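Local structure of chloromuconate cycloisomerase (4M0X) at residues Met8-Val13 and Val34-Arg39; Ile47-Thr52 and Pro301-Met306; Phe141-Ala146 and Ser177-Asp182; Lys165-Ala170 and Ile194-Gly199. The protein belongs to the muconate lactonizing enzyme family of the enolase superfamily, binding manganese in a TIM-barrel domain joined to an N-terminal domain. All blocks are in the same frame, centred on the assembly; numbering follows the deposited sequence.

Interaction 1 (Met8-Val13 and Val34-Arg39)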
loop_
_atom_site.group_PDB
_atom_site.type_symbol
_atom_site.label_atom_id
_atom_site.label_comp_id
_atom_site.label_asym_id
_atom_site.label_seq_id
_atom_site.Cartn_x
_atom_site.Cartn_y
_atom_site.Cartn_z
ATOM N N MET A 8 14.643 -39.292 30.991
ATOM C CA MET A 8 14.672 -37.848 30.970
ATOM C C MET A 8 13.974 -37.392 32.233
ATOM O O MET A 8 12.803 -37.702 32.442
ATOM C CB MET A 8 13.965 -37.297 29.735
ATOM C CG MET A 8 13.785 -35.782 29.773
ATOM S SD MET A 8 13.032 -35.100 28.288
ATOM C CE MET A 8 11.370 -35.768 28.325
ATOM N N SER A 9 14.713 -36.681 33.078
ATOM C CA SER A 9 14.171 -36.076 34.298
ATOM C C SER A 9 14.138 -34.541 34.191
ATOM O O SER A 9 14.985 -33.923 33.520
ATOM C CB SER A 9 15.018 -36.477 35.483
ATOM O OG SER A 9 16.278 -35.843 35.385
ATOM N N ALA A 10 13.162 -33.936 34.860
ATOM C CA ALA A 10 13.018 -32.487 34.911
ATOM C C ALA A 10 12.861 -32.015 36.379
ATOM O O ALA A 10 11.804 -32.207 37.007
ATOM C CB ALA A 10 11.839 -32.051 34.055
ATOM N N THR A 11 13.915 -31.403 36.906
ATOM C CA THR A 11 14.015 -31.059 38.322
ATOM C C THR A 11 14.089 -29.549 38.515
ATOM O O THR A 11 14.993 -28.878 37.956
ATOM C CB THR A 11 15.338 -31.561 38.916
ATOM O OG1 THR A 11 15.465 -32.980 38.729
ATOM C CG2 THR A 11 15.443 -31.182 40.384
ATOM N N ILE A 12 13.175 -29.041 39.340
ATOM C CA ILE A 12 13.084 -27.628 39.667
ATOM C C ILE A 12 14.255 -27.233 40.618
ATOM O O ILE A 12 14.425 -27.814 41.694
ATOM C CB ILE A 12 11.666 -27.317 40.218
ATOM C CG1 ILE A 12 10.601 -27.694 39.179
ATOM C CG2 ILE A 12 11.479 -25.863 40.608
ATOM C CD1 ILE A 12 9.198 -27.865 39.757
ATOM N N VAL A 13 15.077 -26.272 40.193
ATOM C CA VAL A 13 16.236 -25.830 40.975
ATOM C C VAL A 13 16.151 -24.345 41.353
ATOM O O VAL A 13 15.751 -23.496 40.536
ATOM C CB VAL A 13 17.532 -26.030 40.174
ATOM C CG1 VAL A 13 18.735 -25.511 40.973
ATOM C CG2 VAL A 13 17.678 -27.464 39.730
ATOM N N VAL A 34 14.181 -25.188 35.584
ATOM C CA VAL A 34 13.974 -26.609 35.566
ATOM C C VAL A 34 15.250 -27.153 34.940
ATOM O O VAL A 34 15.615 -26.742 33.832
ATOM C CB VAL A 34 12.718 -27.001 34.739
ATOM C CG1 VAL A 34 12.499 -28.505 34.756
ATOM C CG2 VAL A 34 11.475 -26.311 35.278
ATOM N N LEU A 35 15.961 -28.044 35.621
ATOM C CA LEU A 35 17.096 -28.694 34.939
ATOM C C LEU A 35 16.705 -30.000 34.232
ATOM O O LEU A 35 16.293 -30.949 34.882
ATOM C CB LEU A 35 18.298 -28.918 35.865
ATOM C CG LEU A 35 19.394 -29.528 34.998
ATOM C CD1 LEU A 35 20.395 -28.467 34.601
ATOM C CD2 LEU A 35 20.080 -30.703 35.661
ATOM N N VAL A 36 16.810 -30.040 32.906
ATOM C CA VAL A 36 16.432 -31.261 32.156
ATOM C C VAL A 36 17.633 -32.150 31.914
ATOM O O VAL A 36 18.745 -31.654 31.684
ATOM C CB VAL A 36 15.723 -30.967 30.843
ATOM C CG1 VAL A 36 15.689 -32.212 29.951
ATOM C CG2 VAL A 36 14.315 -30.495 31.136
ATOM N N ARG A 37 17.412 -33.460 32.020
ATOM C CA ARG A 37 18.478 -34.427 31.836
ATOM C C ARG A 37 18.025 -35.519 30.953
ATOM O O ARG A 37 16.921 -36.050 31.106
ATOM C CB ARG A 37 18.911 -35.019 33.152
ATOM C CG ARG A 37 19.725 -34.035 33.954
ATOM C CD ARG A 37 19.782 -34.548 35.368
ATOM N NE ARG A 37 20.940 -35.406 35.556
ATOM C CZ ARG A 37 21.194 -36.053 36.676
ATOM N NH1 ARG A 37 20.340 -35.950 37.687
ATOM N NH2 ARG A 37 22.281 -36.803 36.753
ATOM N N VAL A 38 18.881 -35.838 30.001
ATOM C CA VAL A 38 18.562 -36.826 28.999
ATOM C C VAL A 38 19.707 -37.807 29.109
ATOM O O VAL A 38 20.859 -37.400 28.986
ATOM C CB VAL A 38 18.461 -36.200 27.580
ATOM C CG1 VAL A 38 17.846 -37.186 26.608
ATOM C CG2 VAL A 38 17.591 -34.953 27.587
ATOM N N ARG A 39 19.391 -39.061 29.423
ATOM C CA ARG A 39 20.382 -40.138 29.482
ATOM C C ARG A 39 20.066 -41.061 28.306
ATOM O O ARG A 39 18.890 -41.300 28.027
ATOM C CB ARG A 39 20.321 -40.866 30.839
ATOM C CG ARG A 39 21.472 -41.826 31.158
HETATM O O HOH W 1 16.456 -33.269 36.158
#
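Leu35 O is gripped twice: by the amide of Thr11 and by a water. The Thr11 N to Leu35 O bond, 3.2 Å, is nearly straight at 171°, although the donor stands above the carbonyl plane and not on a lone pair. The water donates to Leu35 O over 2.7 Å and is pinned by two hydroxyls of Met8-Val13, Ser9 OG and Thr11 OG1. Their torsions aim them at it: Ser9 OG sits between the backbone N and the carbonyl carbon, while Thr11 OG1 lies beside the N, anti to the carbonyl carbon. Small hydroxyl residues thus suit a place where water meets the sheet.

The segments pair as antiparallel strands. Leu35 N returns a bond to Thr11 O at 2.7 Å, and Arg37 N reaches Ser9 O, 2.9 Å away, in the carbonyl plane. Arg37 runs its CB past Ser9 OG, then turns its guanidinium off to salt bridges with Glu45 and Glu362.

The face bearing Met8, Ala10, Ile12, Val34, Val36 and Val38 is apolar. Ala10 CB, small enough to fit between the branches, lies 3.7 Å from Val34 CG1 and also touches Val36 CG2, while Met8 CG crosses Val36 obliquely.

Helices 63-74 and 101-118 pack against this face, helix 362-368 meets Val13, Leu35 and Arg37, and strand 45-51 pairs along the far edge of strand 27-40.

Interaction 2 (Ile47-Thr52 and Pro301-Met306)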
loop_
_atom_site.group_PDB
_atom_site.type_symbol
_atom_site.label_atom_id
_atom_site.label_comp_id
_atom_site.label_asym_id
_atom_site.label_seq_id
_atom_site.Cartn_x
_atom_site.Cartn_y
_atom_site.Cartn_z
ATOM N N ILE A 47 22.346 -32.084 29.306
ATOM C CA ILE A 47 21.575 -31.208 30.190
ATOM C C ILE A 47 20.987 -30.008 29.432
ATOM O O ILE A 47 21.596 -29.472 28.513
ATOM C CB ILE A 47 22.421 -30.751 31.406
ATOM C CG1 ILE A 47 23.705 -30.055 30.961
ATOM C CG2 ILE A 47 22.789 -31.944 32.273
ATOM C CD1 ILE A 47 24.452 -29.366 32.095
ATOM N N GLY A 48 19.773 -29.625 29.797
ATOM C CA GLY A 48 19.152 -28.407 29.303
ATOM C C GLY A 48 18.579 -27.637 30.487
ATOM O O GLY A 48 18.427 -28.180 31.598
ATOM N N GLU A 49 18.255 -26.372 30.256
ATOM C CA GLU A 49 17.646 -25.564 31.279
ATOM C C GLU A 49 16.350 -24.965 30.728
ATOM O O GLU A 49 16.299 -24.530 29.582
ATOM C CB GLU A 49 18.671 -24.514 31.712
ATOM C CG GLU A 49 18.147 -23.189 32.231
ATOM C CD GLU A 49 19.265 -22.276 32.746
ATOM O OE1 GLU A 49 20.443 -22.558 32.543
ATOM O OE2 GLU A 49 18.973 -21.253 33.372
ATOM N N ALA A 50 15.280 -25.000 31.514
ATOM C CA ALA A 50 14.144 -24.099 31.263
ATOM C C ALA A 50 14.214 -22.889 32.216
ATOM O O ALA A 50 14.313 -23.035 33.439
ATOM C CB ALA A 50 12.819 -24.818 31.414
ATOM N N VAL A 51 14.179 -21.693 31.670
ATOM C CA VAL A 51 14.265 -20.548 32.540
ATOM C C VAL A 51 13.333 -19.410 32.083
ATOM O O VAL A 51 12.928 -19.310 30.903
ATOM C CB VAL A 51 15.753 -20.113 32.708
ATOM C CG1 VAL A 51 16.302 -19.531 31.406
ATOM C CG2 VAL A 51 15.945 -19.191 33.909
ATOM N N THR A 52 13.006 -18.558 33.041
ATOM C CA THR A 52 11.970 -17.570 32.897
ATOM C C THR A 52 12.418 -16.318 33.662
ATOM O O THR A 52 13.162 -16.423 34.638
ATOM C CB THR A 52 10.689 -18.166 33.471
ATOM O OG1 THR A 52 9.699 -18.252 32.443
ATOM C CG2 THR A 52 10.194 -17.392 34.636
ATOM N N PRO A 301 17.038 -13.837 32.181
ATOM C CA PRO A 301 18.372 -14.398 32.130
ATOM C C PRO A 301 18.307 -15.887 32.414
ATOM O O PRO A 301 17.227 -16.461 32.476
ATOM C CB PRO A 301 19.115 -13.650 33.264
ATOM C CG PRO A 301 18.100 -12.755 33.904
ATOM C CD PRO A 301 16.758 -13.303 33.522
ATOM N N GLU A 302 19.462 -16.494 32.602
ATOM C CA GLU A 302 19.565 -17.933 32.749
ATOM C C GLU A 302 20.825 -18.230 33.567
ATOM O O GLU A 302 21.652 -17.326 33.823
ATOM C CB GLU A 302 19.602 -18.600 31.358
ATOM C CG GLU A 302 20.703 -18.136 30.395
ATOM C CD GLU A 302 20.828 -16.620 30.288
ATOM O OE1 GLU A 302 21.751 -16.059 30.937
ATOM O OE2 GLU A 302 19.988 -15.987 29.593
ATOM N N SER A 303 20.956 -19.478 33.996
ATOM C CA SER A 303 22.112 -19.893 34.731
ATOM C C SER A 303 23.211 -20.181 33.715
ATOM O O SER A 303 23.056 -19.884 32.524
ATOM C CB SER A 303 21.774 -21.162 35.461
ATOM O OG SER A 303 21.615 -22.173 34.494
ATOM N N SER A 304 24.303 -20.799 34.165
ATOM C CA SER A 304 25.366 -21.174 33.241
ATOM C C SER A 304 25.014 -22.316 32.298
ATOM O O SER A 304 25.643 -22.439 31.245
ATOM C CB SER A 304 26.654 -21.456 33.978
ATOM O OG SER A 304 27.204 -20.219 34.399
ATOM N N VAL A 305 24.011 -23.126 32.649
ATOM C CA VAL A 305 23.587 -24.212 31.760
ATOM C C VAL A 305 23.086 -23.715 30.382
ATOM O O VAL A 305 23.658 -24.094 29.346
ATOM C CB VAL A 305 22.542 -25.136 32.418
ATOM C CG1 VAL A 305 22.139 -26.281 31.474
ATOM C CG2 VAL A 305 23.057 -25.667 33.747
ATOM N N MET A 306 22.038 -22.880 30.370
ATOM C CA MET A 306 21.513 -22.258 29.142
ATOM C C MET A 306 22.454 -21.149 28.621
ATOM O O MET A 306 22.640 -20.991 27.403
ATOM C CB MET A 306 20.079 -21.723 29.382
ATOM C CG MET A 306 19.440 -20.874 28.266
ATOM S SD MET A 306 19.097 -21.723 26.705
ATOM C CE MET A 306 17.963 -23.034 27.188
HETATM O O HOH W 2 22.847 -26.418 28.221
#
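The middle of this contact is a dense polar cluster around the Glu49 carboxylate, whereas the flank at Ile47 and Val305 is looser and shares a water. Glu49 leaves its strand with CG anti to the backbone N (chi1 151°) and stays extended, long enough to carry both oxygens into the start of helix 304-316. OE1 takes two donors, both from above the carboxylate plane: Met306 N at 2.7 Å from OE1, and the hydroxyl Ser303 OG, very close in the model. OE2 uses its syn lone pair for Ser303 N, a 2.7 Å bond that is almost linear at 177°. Three bonds therefore fix the rotation of a buried carboxylate.

Ser303 is the helix N-cap. Its OG donates a hydrogen bond to Glu49 OE1 and accepts one from Val305 N, 3.2 Å away, so one short side chain both caps the helix and ties it to the strand. The amides at the helix start, two of which point at the carboxylate, would probably favour an ionised Glu49. In this way strand 45-51 of the N-terminal domain grips the loop and helix that follow barrel strand 294-297.

Apolar atoms close round the cluster. The Met306 side chain crosses that of Glu49 obliquely, with Met306 CB 3.7 Å from Glu49 CG, and Val51 CG1 meets Glu302 CB, while Glu302 turns its carboxylate away to Thr300 N. On the looser side Ile47 CD1 touches Val305 CG1 at 3.9 Å, the two side chains crossing at about a right angle. Beside them a water donates to Val305 O over 2.7 Å and only weakly to Ile47 O.

Interaction 3 (Phe141-Ala146 and Ser177-Asp182)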
loop_
_atom_site.group_PDB
_atom_site.type_symbol
_atom_site.label_atom_id
_atom_site.label_comp_id
_atom_site.label_asym_id
_atom_site.label_seq_id
_atom_site.Cartn_x
_atom_site.Cartn_y
_atom_site.Cartn_z
ATOM N N PHE A 141 21.435 -2.938 34.620
ATOM C CA PHE A 141 20.901 -2.426 35.852
ATOM C C PHE A 141 19.483 -2.916 36.118
ATOM O O PHE A 141 18.675 -3.091 35.207
ATOM C CB PHE A 141 20.856 -0.921 35.788
ATOM C CG PHE A 141 22.172 -0.294 35.499
ATOM C CD1 PHE A 141 23.278 -0.571 36.300
ATOM C CD2 PHE A 141 22.309 0.599 34.423
ATOM C CE1 PHE A 141 24.497 0.019 36.034
ATOM C CE2 PHE A 141 23.529 1.208 34.158
ATOM C CZ PHE A 141 24.618 0.920 34.970
ATOM N N SER A 142 19.199 -3.119 37.395
ATOM C CA SER A 142 17.879 -3.432 37.895
ATOM C C SER A 142 17.038 -2.138 37.931
ATOM O O SER A 142 17.575 -1.031 37.721
ATOM C CB SER A 142 18.056 -4.015 39.293
ATOM O OG SER A 142 16.830 -4.420 39.839
ATOM N N ALA A 143 15.736 -2.253 38.200
ATOM C CA ALA A 143 14.898 -1.045 38.313
ATOM C C ALA A 143 15.055 -0.303 39.659
ATOM O O ALA A 143 14.300 0.618 39.965
ATOM C CB ALA A 143 13.438 -1.358 38.022
ATOM N N GLY A 144 16.056 -0.686 40.444
ATOM C CA GLY A 144 16.313 -0.050 41.726
ATOM C C GLY A 144 16.402 1.461 41.643
ATOM O O GLY A 144 16.181 2.069 40.581
ATOM N N SER A 145 16.733 2.068 42.769
ATOM C CA SER A 145 16.794 3.505 42.846
ATOM C C SER A 145 17.971 4.043 42.042
ATOM O O SER A 145 18.855 3.280 41.684
ATOM C CB SER A 145 16.893 3.870 44.301
ATOM O OG SER A 145 16.041 2.983 45.007
ATOM N N ALA A 146 17.964 5.341 41.732
ATOM C CA ALA A 146 19.042 5.967 40.953
ATOM C C ALA A 146 20.314 6.160 41.774
ATOM O O ALA A 146 21.396 6.441 41.234
ATOM C CB ALA A 146 18.588 7.290 40.375
ATOM N N SER A 177 11.672 7.574 33.916
ATOM C CA SER A 177 12.589 8.202 32.979
ATOM C C SER A 177 13.440 9.233 33.640
ATOM O O SER A 177 14.565 9.459 33.223
ATOM C CB SER A 177 11.823 8.860 31.848
ATOM O OG SER A 177 11.086 7.882 31.150
ATOM N N ARG A 178 12.901 9.883 34.659
ATOM C CA ARG A 178 13.708 10.805 35.445
ATOM C C ARG A 178 14.795 9.972 36.157
ATOM O O ARG A 178 15.985 10.265 36.060
ATOM C CB ARG A 178 12.825 11.583 36.424
ATOM C CG ARG A 178 13.192 13.051 36.559
ATOM C CD ARG A 178 14.475 13.270 37.362
ATOM N NE ARG A 178 15.262 14.380 36.819
ATOM C CZ ARG A 178 16.448 14.259 36.221
ATOM N NH1 ARG A 178 17.029 13.073 36.093
ATOM N NH2 ARG A 178 17.068 15.339 35.761
ATOM N N ARG A 179 14.373 8.893 36.810
ATOM C CA ARG A 179 15.298 7.960 37.430
ATOM C C ARG A 179 16.418 7.575 36.475
ATOM O O ARG A 179 17.596 7.600 36.837
ATOM C CB ARG A 179 14.562 6.706 37.918
ATOM C CG ARG A 179 15.462 5.618 38.484
ATOM C CD ARG A 179 14.660 4.397 38.888
ATOM N NE ARG A 179 14.069 3.683 37.746
ATOM C CZ ARG A 179 14.671 2.703 37.061
ATOM N NH1 ARG A 179 15.900 2.278 37.377
ATOM N NH2 ARG A 179 14.029 2.119 36.059
ATOM N N VAL A 180 16.061 7.228 35.249
ATOM C CA VAL A 180 17.073 6.754 34.311
ATOM C C VAL A 180 17.965 7.901 33.862
ATOM O O VAL A 180 19.182 7.723 33.727
ATOM C CB VAL A 180 16.452 5.982 33.136
ATOM C CG1 VAL A 180 17.480 5.668 32.068
ATOM C CG2 VAL A 180 15.861 4.699 33.661
ATOM N N LEU A 181 17.365 9.074 33.661
ATOM C CA LEU A 181 18.129 10.249 33.254
ATOM C C LEU A 181 19.155 10.560 34.334
ATOM O O LEU A 181 20.246 11.057 34.038
ATOM C CB LEU A 181 17.226 11.467 33.010
ATOM C CG LEU A 181 16.327 11.552 31.761
ATOM C CD1 LEU A 181 15.255 12.604 31.974
ATOM C CD2 LEU A 181 17.078 11.845 30.477
ATOM N N ASP A 182 18.802 10.251 35.582
ATOM C CA ASP A 182 19.699 10.483 36.706
ATOM C C ASP A 182 20.971 9.708 36.525
ATOM O O ASP A 182 22.044 10.284 36.561
ATOM C CB ASP A 182 19.057 10.074 38.024
ATOM C CG ASP A 182 18.402 11.224 38.728
ATOM O OD1 ASP A 182 17.934 12.169 38.041
ATOM O OD2 ASP A 182 18.357 11.180 39.978
HETATM O O HOH W 3 17.047 0.261 35.440
#
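Arg179 carries most of this contact, reaching from helix 173-183 to the loop that leads from strand 134-141 into helix 146-159. Its CB starts on the flank of the helix, and CG, anti to the backbone N (chi1 175°), runs out to lie 4.0 Å from Ala146 CB. CD continues in line to touch Gly144 O at 3.3 Å. There the chain bends (chi3 68°), swinging the guanidinium alongside the loop carbonyls. NE and CZ pass beneath Ala143 O, which stands 3.4 Å above one face of the group, offset toward its rim; Val180 CG2 lies over the opposite face. NH1 makes a weak bond to Gly144 O at 3.2 Å, bent to 126°, and a sounder one to a water in the guanidinium plane, 3.0 Å from NH1. That water donates to Ser142 O over 2.7 Å, extending the reach of the arginine by one step. NH2 is held by a salt bridge to Asp176 of its own helix and by a hydrogen bond to Lys167 O of the neighbouring barrel strand.

Nearer the helix the contact is made by the Ala146 methyl, which meets Asp182 CB, 3.7 Å from Ala146 CB, and the backbone oxygen of Arg179. A small residue fits here, where the CA atoms of Ala146 and Arg179 are 5.5 Å apart. Gly144 takes part through its backbone carbonyl.

Three successive loop carbonyls, from Ser142 to Gly144, thus lie around one cation, so the attraction is probably largely electrostatic, with direction supplied by the water, Asp176 and Lys167 O.

Interaction 4 (Lys165-Ala170 and Ile194-Gly199). With MN (manganese (II) ion), chain C.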
loop_
_atom_site.group_PDB
_atom_site.type_symbol
_atom_site.label_atom_id
_atom_site.label_comp_id
_atom_site.label_asym_id
_atom_site.label_seq_id
_atom_site.Cartn_x
_atom_site.Cartn_y
_atom_site.Cartn_z
ATOM N N LYS A 165 22.247 -1.522 29.993
ATOM C CA LYS A 165 20.812 -1.656 29.826
ATOM C C LYS A 165 20.161 -1.228 31.103
ATOM O O LYS A 165 20.625 -1.606 32.189
ATOM C CB LYS A 165 20.440 -3.115 29.537
ATOM C CG LYS A 165 19.041 -3.321 28.994
ATOM C CD LYS A 165 18.905 -4.768 28.567
ATOM C CE LYS A 165 17.457 -5.156 28.371
ATOM N NZ LYS A 165 17.275 -6.622 28.488
ATOM N N PHE A 166 19.092 -0.447 30.969
ATOM C CA PHE A 166 18.257 -0.060 32.094
ATOM C C PHE A 166 16.959 -0.812 32.037
ATOM O O PHE A 166 16.218 -0.723 31.042
ATOM C CB PHE A 166 17.953 1.432 32.060
ATOM C CG PHE A 166 19.091 2.279 32.487
ATOM C CD1 PHE A 166 19.249 2.612 33.814
ATOM C CD2 PHE A 166 20.005 2.734 31.564
ATOM C CE1 PHE A 166 20.316 3.394 34.211
ATOM C CE2 PHE A 166 21.058 3.532 31.944
ATOM C CZ PHE A 166 21.221 3.859 33.270
ATOM N N LYS A 167 16.677 -1.565 33.093
ATOM C CA LYS A 167 15.448 -2.333 33.106
ATOM C C LYS A 167 14.394 -1.320 33.535
ATOM O O LYS A 167 14.666 -0.508 34.413
ATOM C CB LYS A 167 15.556 -3.546 34.041
ATOM C CG LYS A 167 14.964 -4.825 33.463
ATOM C CD LYS A 167 16.019 -5.786 32.885
ATOM C CE LYS A 167 15.617 -6.408 31.525
ATOM N NZ LYS A 167 14.153 -6.503 31.189
ATOM N N MET A 168 13.235 -1.320 32.866
ATOM C CA MET A 168 12.173 -0.304 33.091
ATOM C C MET A 168 10.772 -0.902 33.185
ATOM O O MET A 168 10.576 -2.100 32.994
ATOM C CB MET A 168 12.217 0.798 32.005
ATOM C CG MET A 168 13.467 1.661 32.096
ATOM S SD MET A 168 13.598 3.169 31.115
ATOM C CE MET A 168 12.201 4.099 31.711
ATOM N N GLY A 169 9.800 -0.056 33.499
ATOM C CA GLY A 169 8.395 -0.455 33.489
ATOM C C GLY A 169 7.761 -0.796 34.825
ATOM O O GLY A 169 6.601 -1.202 34.876
ATOM N N ALA A 170 8.505 -0.644 35.911
ATOM C CA ALA A 170 7.977 -1.010 37.222
ATOM C C ALA A 170 7.193 0.124 37.886
ATOM O O ALA A 170 6.609 -0.072 38.956
ATOM C CB ALA A 170 9.094 -1.499 38.140
ATOM N N ILE A 194 20.799 0.650 26.213
ATOM C CA ILE A 194 19.473 0.187 25.875
ATOM C C ILE A 194 18.540 0.542 27.021
ATOM O O ILE A 194 18.947 0.483 28.169
ATOM C CB ILE A 194 19.449 -1.341 25.767
ATOM C CG1 ILE A 194 20.310 -1.803 24.608
ATOM C CG2 ILE A 194 18.014 -1.872 25.662
ATOM C CD1 ILE A 194 20.819 -3.211 24.796
ATOM N N VAL A 195 17.288 0.884 26.716
ATOM C CA VAL A 195 16.216 0.876 27.747
ATOM C C VAL A 195 15.108 -0.139 27.413
ATOM O O VAL A 195 14.638 -0.215 26.261
ATOM C CB VAL A 195 15.605 2.280 27.987
ATOM C CG1 VAL A 195 16.679 3.262 28.427
ATOM C CG2 VAL A 195 14.906 2.793 26.752
ATOM N N ASP A 196 14.718 -0.923 28.417
ATOM C CA ASP A 196 13.741 -2.008 28.242
ATOM C C ASP A 196 12.518 -1.939 29.171
ATOM O O ASP A 196 12.546 -2.476 30.278
ATOM C CB ASP A 196 14.421 -3.356 28.418
ATOM C CG ASP A 196 13.557 -4.488 27.933
ATOM O OD1 ASP A 196 12.427 -4.186 27.515
ATOM O OD2 ASP A 196 13.989 -5.661 27.963
ATOM N N PRO A 197 11.447 -1.262 28.727
ATOM C CA PRO A 197 10.192 -1.185 29.451
ATOM C C PRO A 197 9.385 -2.485 29.405
ATOM O O PRO A 197 8.302 -2.546 29.959
ATOM C CB PRO A 197 9.415 -0.110 28.687
ATOM C CG PRO A 197 10.429 0.631 27.895
ATOM C CD PRO A 197 11.459 -0.378 27.550
ATOM N N ASN A 198 9.867 -3.513 28.727
ATOM C CA ASN A 198 9.165 -4.779 28.728
ATOM C C ASN A 198 7.777 -4.656 28.139
ATOM O O ASN A 198 6.839 -5.317 28.578
ATOM C CB ASN A 198 9.117 -5.358 30.142
ATOM C CG ASN A 198 10.482 -5.864 30.604
ATOM O OD1 ASN A 198 10.965 -6.870 30.097
ATOM N ND2 ASN A 198 11.112 -5.167 31.567
ATOM N N GLY A 199 7.659 -3.786 27.142
ATOM C CA GLY A 199 6.418 -3.593 26.409
ATOM C C GLY A 199 5.285 -2.995 27.219
ATOM O O GLY A 199 4.130 -3.104 26.833
HETATM MN MN MN C . 13.726 -7.539 27.041
HETATM O O HOH W 4 11.849 -6.579 26.339
HETATM O O HOH W 5 11.864 -8.418 28.447
#
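Lys165 runs out straight, its CG anti to the backbone N (chi1 -165°), and Asp196 adopts nearly the same first torsion (chi1 -166°), so the two lie side by side on one face of the sheet. Strands 163-167 and 192-196 are parallel neighbours in the TIM barrel, the two strands of a beta-alpha-beta unit, and that face looks into the barrel. Lys165-Phe166-Lys167 forms the Lys-x-Lys pattern familiar in this family. Lys167 bends at chi2, chi3 and chi4 to bring its amine to the same carboxylate oxygen: Asp196 OD2 lies 3.3 Å from Lys167 NZ and 3.5 Å from Lys165 NZ, weak bonds within salt bridges. OD2 also binds manganese at 2.1 Å, beside Glu222 and Asp247. The metal and two amines would hold Asp196 ionised; Lys165 has further salt bridges to Glu222 and Glu325.

The backbone sets the frame. Phe166 N donates to Ile194 O and Asp196 N to Phe166 O, each over 3.0 Å and nearly straight; Met168 N adds a third bond, to Asp196 O. On the other face Phe166 and Val195 face outward, and Met168 SD lies 3.8 Å from Val195 CB, apolar chains suiting a barrel wall covered by helix 173-183. Gly169 has a positive phi (100°), and a CB there would run into Pro197 O and the carbonyl oxygen of Met168, so glycine suits the place.

Asp196 OD1 makes an Asx turn by accepting from Asn198 N, 2.9 Å away, and accepts a hydrogen bond from a water that binds the metal. A second manganese-bound water donates to Asn198 OD1, while Asn198 ND2 bonds weakly to Met168 O, 3.4 Å away.

Overall arrangement
Interactions 1 and 2 share the N-terminal sheet: strand 27-40 pairs with 5-17 in the first and with 45-51, which carries one side of interaction 2, where Val36 N bonds Gly48 O. Interactions 3 and 4 share the barrel, touching through Arg179 NH2 to Lys167 O and the rings of Phe141 and Phe166. Interactions 2 and 4 are buried, whereas 1 and 3 are only partly so. Chemistry follows place: backbone ladders in 1 and 4, a carboxylate on a helix start in 2, an arginine among loop carbonyls in 3. Interaction 4 alone holds a manganese ligand. Interaction 2 joins the two domains; 1 and 3 lie about 37 Å apart, centre to centre.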